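Local coordinates for putative invasin (Yersinia pseudotuberculosis IP 31758, PDB 5N40), which is an adhesin with a C-type lectin-like fold that probably mediates attachment of the bacterium to host cells, at residues S289-L293 with Y294-Q298; V150-R153 with Q154-V158. The protein carries 1 engineered substitution. All coordinates share one frame; numbering follows the deposited sequence.

Both contacts are local and lie at the surface, in different parts of an elongated chain. Contact 1 takes in the end of helix 284-293 and the loop after it, in the C-type lectin-like adhesion domain. Contact 2 does the same for strand 142-151, in the immunoglobulin-like domain. Their nearest atoms are about 20 Å apart, and they share no element. Contact 1 is the more apolar: a tyrosine ring packs on a proline, and only Leu290 is buried. Contact 2 is mostly polar, with one water bridging backbone atoms and another joining a backbone carbonyl to a glutamine side chain. The tyrosine hydroxyl accepts one backbone N-H, an asparagine oxygen in contact 2 two.

Contact 1: S289-L293 with Y294-Q298; sequences SLYNL and YPLNQ
Tyr291 CG lies anti to the backbone N (chi1 168°), which carries the ring along the chain to Pro295 and Leu296. Tyr294 has the other setting, with CG anti to the carbonyl carbon (chi1 -52°), and its ring lies near Leu290 and Leu293. The motif is a helix followed by a type I' beta turn. It joins helix 284-293 to helix 298-301 in the C-type lectin-like fold. The CA of Pro295 sits over one face of the Tyr291 ring in a CH-pi contact, 3.9 Å from the ring centroid. It is offset toward the rim. The proline side chain crosses that of Tyr291 at about a right angle, with its CB 3.8 Å from Tyr291 CZ. Beyond the ring, Tyr291 OH accepts the backbone N-H of Leu296 at 3.0 Å. This bond is nearly straight, 170° at the hydrogen. It ties the start of the turn to the helix through a side chain. The backbone has its own link: Tyr294 N donates to Leu290 O at 3.2 Å, and more weakly to Tyr291 O. The Tyr294 ring meets Leu290 at its edge, where Leu290 CD1 lies in the ring plane, 3.9 Å from Tyr294 CE2. The Leu293 side chain runs beside that of Tyr294, pointing the same way. Leu237 of strand 236-239 and Ile299 of helix 298-301 also touch both Leu290 and Tyr294. In the turn, Leu296 and Asn297 both have positive phi. Asn297 OD1 is hydrogen-bonded to Thr307 OG1. The turn is closed at Pro295 O, which accepts Gln298 N at 2.9 Å and, from the opposite face of its carbonyl plane, Gln298 NE2 at 3.0 Å.

Contact 2: V150-R153 with Q154-V158; sequences VVNR and QNSPV
This is a local turn contact at the end of strand 142-151 in the immunoglobulin-like domain. The chain reverses through a type I beta turn, Asn152 to Asn155. Val151 and Pro157 form a single antiparallel bridge, a non-hydrogen-bonded pair with CA atoms 4.4 Å apart. It is flanked by two backbone bonds: Val158 N to Val150 O, 2.9 Å, and Asn152 N to Ser156 O, 3.0 Å. The Val150 and Val158 side chains cross at about a right angle, with Val150 CG1 4.1 Å from Val158 CB. Asn152 makes an Asx turn. Its CG lies between the backbone N and the carbonyl carbon (chi1 69°), which turns OD1 into the loop. OD1 accepts Gln154 N and Ser156 N, each at 2.9 Å. The two donors come from opposite faces of the amide plane. One water donates to Asn152 O, 2.7 Å, and accepts weakly from Asn155 N. Outward, Arg153 forms a salt bridge with Asp223, and Gln154 NE2 donates to the carbonyls of Ala225 and Ala227. The chemistry implies a turn closed by two backbone bonds and braced from within by one side-chain oxygen, while its outer side chains tie it to Asp223, Ala225 and Ala227.

Contact 1: S289-L293 with Y294-Q298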
loop_
_atom_site.group_PDB
_atom_site.type_symbol
_atom_site.label_atom_id
_atom_site.label_comp_id
_atom_site.label_asym_id
_atom_site.label_seq_id
_atom_site.Cartn_x
_atom_site.Cartn_y
_atom_site.Cartn_z
ATOM N N SER A 289 8.720 -0.849 -39.936
ATOM C CA SER A 289 7.536 -0.006 -39.786
ATOM C C SER A 289 6.967 -0.099 -38.371
ATOM O O SER A 289 6.443 0.891 -37.847
ATOM C CB SER A 289 6.471 -0.395 -40.814
ATOM O OG SER A 289 5.774 -1.561 -40.407
ATOM N N LEU A 290 7.049 -1.275 -37.746
ATOM C CA LEU A 290 6.648 -1.388 -36.344
ATOM C C LEU A 290 7.590 -0.594 -35.443
ATOM O O LEU A 290 7.136 0.130 -34.545
ATOM C CB LEU A 290 6.602 -2.859 -35.929
ATOM C CG LEU A 290 6.174 -3.149 -34.482
ATOM C CD1 LEU A 290 4.759 -2.663 -34.234
ATOM C CD2 LEU A 290 6.289 -4.633 -34.180
ATOM N N TYR A 291 8.905 -0.702 -35.675
ATOM C CA TYR A 291 9.855 0.128 -34.944
ATOM C C TYR A 291 9.487 1.606 -35.043
ATOM O O TYR A 291 9.517 2.335 -34.047
ATOM C CB TYR A 291 11.282 -0.082 -35.461
ATOM C CG TYR A 291 12.187 0.985 -34.899
ATOM C CD1 TYR A 291 12.640 0.913 -33.583
ATOM C CD2 TYR A 291 12.538 2.095 -35.653
ATOM C CE1 TYR A 291 13.436 1.909 -33.044
ATOM C CE2 TYR A 291 13.331 3.097 -35.124
ATOM C CZ TYR A 291 13.776 2.999 -33.818
ATOM O OH TYR A 291 14.557 3.992 -33.280
ATOM N N ASN A 292 9.163 2.075 -36.254
ATOM C CA ASN A 292 8.865 3.492 -36.447
ATOM C C ASN A 292 7.652 3.934 -35.639
ATOM O O ASN A 292 7.537 5.116 -35.286
ATOM C CB ASN A 292 8.644 3.778 -37.932
ATOM C CG ASN A 292 9.934 3.747 -38.730
ATOM O OD1 ASN A 292 11.016 4.003 -38.199
ATOM N ND2 ASN A 292 9.823 3.445 -40.017
ATOM N N LEU A 293 6.731 3.014 -35.348
ATOM C CA LEU A 293 5.593 3.342 -34.502
ATOM C C LEU A 293 6.019 3.503 -33.046
ATOM O O LEU A 293 5.491 4.364 -32.330
ATOM C CB LEU A 293 4.530 2.252 -34.639
ATOM C CG LEU A 293 3.061 2.654 -34.698
ATOM C CD1 LEU A 293 2.798 3.609 -35.847
ATOM C CD2 LEU A 293 2.210 1.405 -34.853
ATOM N N TYR A 294 6.981 2.695 -32.596
ATOM C CA TYR A 294 7.471 2.712 -31.215
ATOM C C TYR A 294 8.991 2.830 -31.227
ATOM O O TYR A 294 9.702 1.869 -30.903
ATOM C CB TYR A 294 7.037 1.449 -30.469
ATOM C CG TYR A 294 5.556 1.163 -30.560
ATOM C CD1 TYR A 294 4.654 1.800 -29.722
ATOM C CD2 TYR A 294 5.061 0.256 -31.491
ATOM C CE1 TYR A 294 3.290 1.539 -29.809
ATOM C CE2 TYR A 294 3.708 -0.008 -31.583
ATOM C CZ TYR A 294 2.827 0.635 -30.744
ATOM O OH TYR A 294 1.476 0.358 -30.848
ATOM N N PRO A 295 9.525 3.994 -31.592
ATOM C CA PRO A 295 10.964 4.119 -31.848
ATOM C C PRO A 295 11.749 4.321 -30.554
ATOM O O PRO A 295 11.187 4.414 -29.465
ATOM C CB PRO A 295 11.033 5.351 -32.751
ATOM C CG PRO A 295 9.927 6.219 -32.257
ATOM C CD PRO A 295 8.822 5.275 -31.795
ATOM N N LEU A 296 13.078 4.380 -30.690
ATOM C CA LEU A 296 13.957 4.741 -29.571
ATOM C C LEU A 296 13.808 3.764 -28.403
ATOM O O LEU A 296 13.836 4.153 -27.234
ATOM C CB LEU A 296 13.683 6.175 -29.109
ATOM C CG LEU A 296 13.496 7.201 -30.224
ATOM C CD1 LEU A 296 13.111 8.532 -29.636
ATOM C CD2 LEU A 296 14.750 7.330 -31.087
ATOM N N ASN A 297 13.670 2.479 -28.736
ATOM C CA ASN A 297 13.498 1.377 -27.790
ATOM C C ASN A 297 12.147 1.397 -27.085
ATOM O O ASN A 297 11.977 0.747 -26.038
ATOM C CB ASN A 297 14.613 1.338 -26.744
ATOM C CG ASN A 297 14.811 -0.047 -26.180
ATOM O OD1 ASN A 297 14.617 -1.037 -26.882
ATOM N ND2 ASN A 297 15.183 -0.130 -24.908
ATOM N N GLN A 298 11.167 2.116 -27.628
ATOM C CA GLN A 298 9.824 2.040 -27.077
ATOM C C GLN A 298 9.141 0.719 -27.405
ATOM O O GLN A 298 8.103 0.414 -26.810
ATOM C CB GLN A 298 9.003 3.240 -27.559
ATOM C CG GLN A 298 9.417 4.528 -26.840
ATOM C CD GLN A 298 8.682 5.763 -27.299
ATOM O OE1 GLN A 298 7.886 6.337 -26.551
ATOM N NE2 GLN A 298 8.966 6.203 -28.519
#

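Contact 2: V150-R153 with Q154-V158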
loop_
_atom_site.group_PDB
_atom_site.type_symbol
_atom_site.label_atom_id
_atom_site.label_comp_id
_atom_site.label_asym_id
_atom_site.label_seq_id
_atom_site.Cartn_x
_atom_site.Cartn_y
_atom_site.Cartn_z
ATOM N N VAL A 150 6.753 -9.889 -0.427
ATOM C CA VAL A 150 6.920 -9.495 -1.832
ATOM C C VAL A 150 7.341 -10.728 -2.611
ATOM O O VAL A 150 8.413 -11.289 -2.356
ATOM C CB VAL A 150 7.962 -8.375 -2.016
ATOM C CG1 VAL A 150 8.024 -7.941 -3.490
ATOM C CG2 VAL A 150 7.664 -7.179 -1.133
ATOM N N VAL A 151 6.526 -11.151 -3.587
ATOM C CA VAL A 151 6.809 -12.353 -4.362
ATOM C C VAL A 151 6.557 -12.076 -5.840
ATOM O O VAL A 151 5.825 -11.157 -6.208
ATOM C CB VAL A 151 5.964 -13.568 -3.915
ATOM C CG1 VAL A 151 6.261 -13.926 -2.459
ATOM C CG2 VAL A 151 4.464 -13.300 -4.117
ATOM N N ASN A 152 7.168 -12.896 -6.685
ATOM C CA ASN A 152 6.903 -12.837 -8.118
ATOM C C ASN A 152 5.688 -13.720 -8.410
ATOM O O ASN A 152 4.919 -14.050 -7.502
ATOM C CB ASN A 152 8.174 -13.199 -8.907
ATOM C CG ASN A 152 8.575 -14.663 -8.778
ATOM O OD1 ASN A 152 7.888 -15.472 -8.156
ATOM N ND2 ASN A 152 9.717 -15.005 -9.375
ATOM N N ARG A 153 5.468 -14.083 -9.673
ATOM C CA ARG A 153 4.288 -14.861 -10.028
ATOM C C ARG A 153 4.463 -16.356 -9.773
ATOM O O ARG A 153 3.491 -17.108 -9.907
ATOM C CB ARG A 153 3.934 -14.607 -11.499
ATOM C CG ARG A 153 2.601 -15.180 -11.913
ATOM C CD ARG A 153 2.065 -14.556 -13.196
ATOM N NE ARG A 153 0.673 -14.950 -13.390
ATOM C CZ ARG A 153 -0.152 -14.442 -14.299
ATOM N NH1 ARG A 153 0.253 -13.508 -15.151
ATOM N NH2 ARG A 153 -1.402 -14.880 -14.351
ATOM N N GLN A 154 5.665 -16.795 -9.384
ATOM C CA GLN A 154 5.942 -18.193 -9.080
ATOM C C GLN A 154 6.252 -18.407 -7.600
ATOM O O GLN A 154 6.916 -19.385 -7.241
ATOM C CB GLN A 154 7.089 -18.702 -9.950
ATOM C CG GLN A 154 6.835 -18.538 -11.450
ATOM C CD GLN A 154 5.586 -19.264 -11.903
ATOM O OE1 GLN A 154 5.229 -20.308 -11.354
ATOM N NE2 GLN A 154 4.908 -18.714 -12.904
ATOM N N ASN A 155 5.773 -17.513 -6.739
ATOM C CA ASN A 155 5.907 -17.617 -5.290
ATOM C C ASN A 155 7.341 -17.444 -4.815
ATOM O O ASN A 155 7.673 -17.852 -3.701
ATOM C CB ASN A 155 5.362 -18.952 -4.782
ATOM C CG ASN A 155 4.961 -18.896 -3.320
ATOM O OD1 ASN A 155 4.385 -17.909 -2.865
ATOM N ND2 ASN A 155 5.276 -19.950 -2.574
ATOM N N SER A 156 8.199 -16.858 -5.624
ATOM C CA SER A 156 9.579 -16.661 -5.191
ATOM C C SER A 156 9.716 -15.303 -4.514
ATOM O O SER A 156 9.201 -14.311 -5.035
ATOM C CB SER A 156 10.541 -16.748 -6.368
ATOM O OG SER A 156 11.883 -16.667 -5.912
ATOM N N PRO A 157 10.390 -15.205 -3.362
ATOM C CA PRO A 157 10.542 -13.895 -2.717
ATOM C C PRO A 157 11.416 -12.968 -3.545
ATOM O O PRO A 157 12.424 -13.385 -4.120
ATOM C CB PRO A 157 11.200 -14.224 -1.367
ATOM C CG PRO A 157 11.136 -15.711 -1.236
ATOM C CD PRO A 157 11.074 -16.266 -2.606
ATOM N N VAL A 158 11.021 -11.695 -3.588
ATOM C CA VAL A 158 11.734 -10.662 -4.329
ATOM C C VAL A 158 12.146 -9.569 -3.352
ATOM O O VAL A 158 11.305 -9.029 -2.617
ATOM C CB VAL A 158 10.875 -10.090 -5.468
ATOM C CG1 VAL A 158 11.615 -8.969 -6.193
ATOM C CG2 VAL A 158 10.488 -11.198 -6.436
HETATM O O HOH W 1 3.285 -15.971 -6.526
HETATM O O HOH W 2 2.311 -19.940 -10.718
#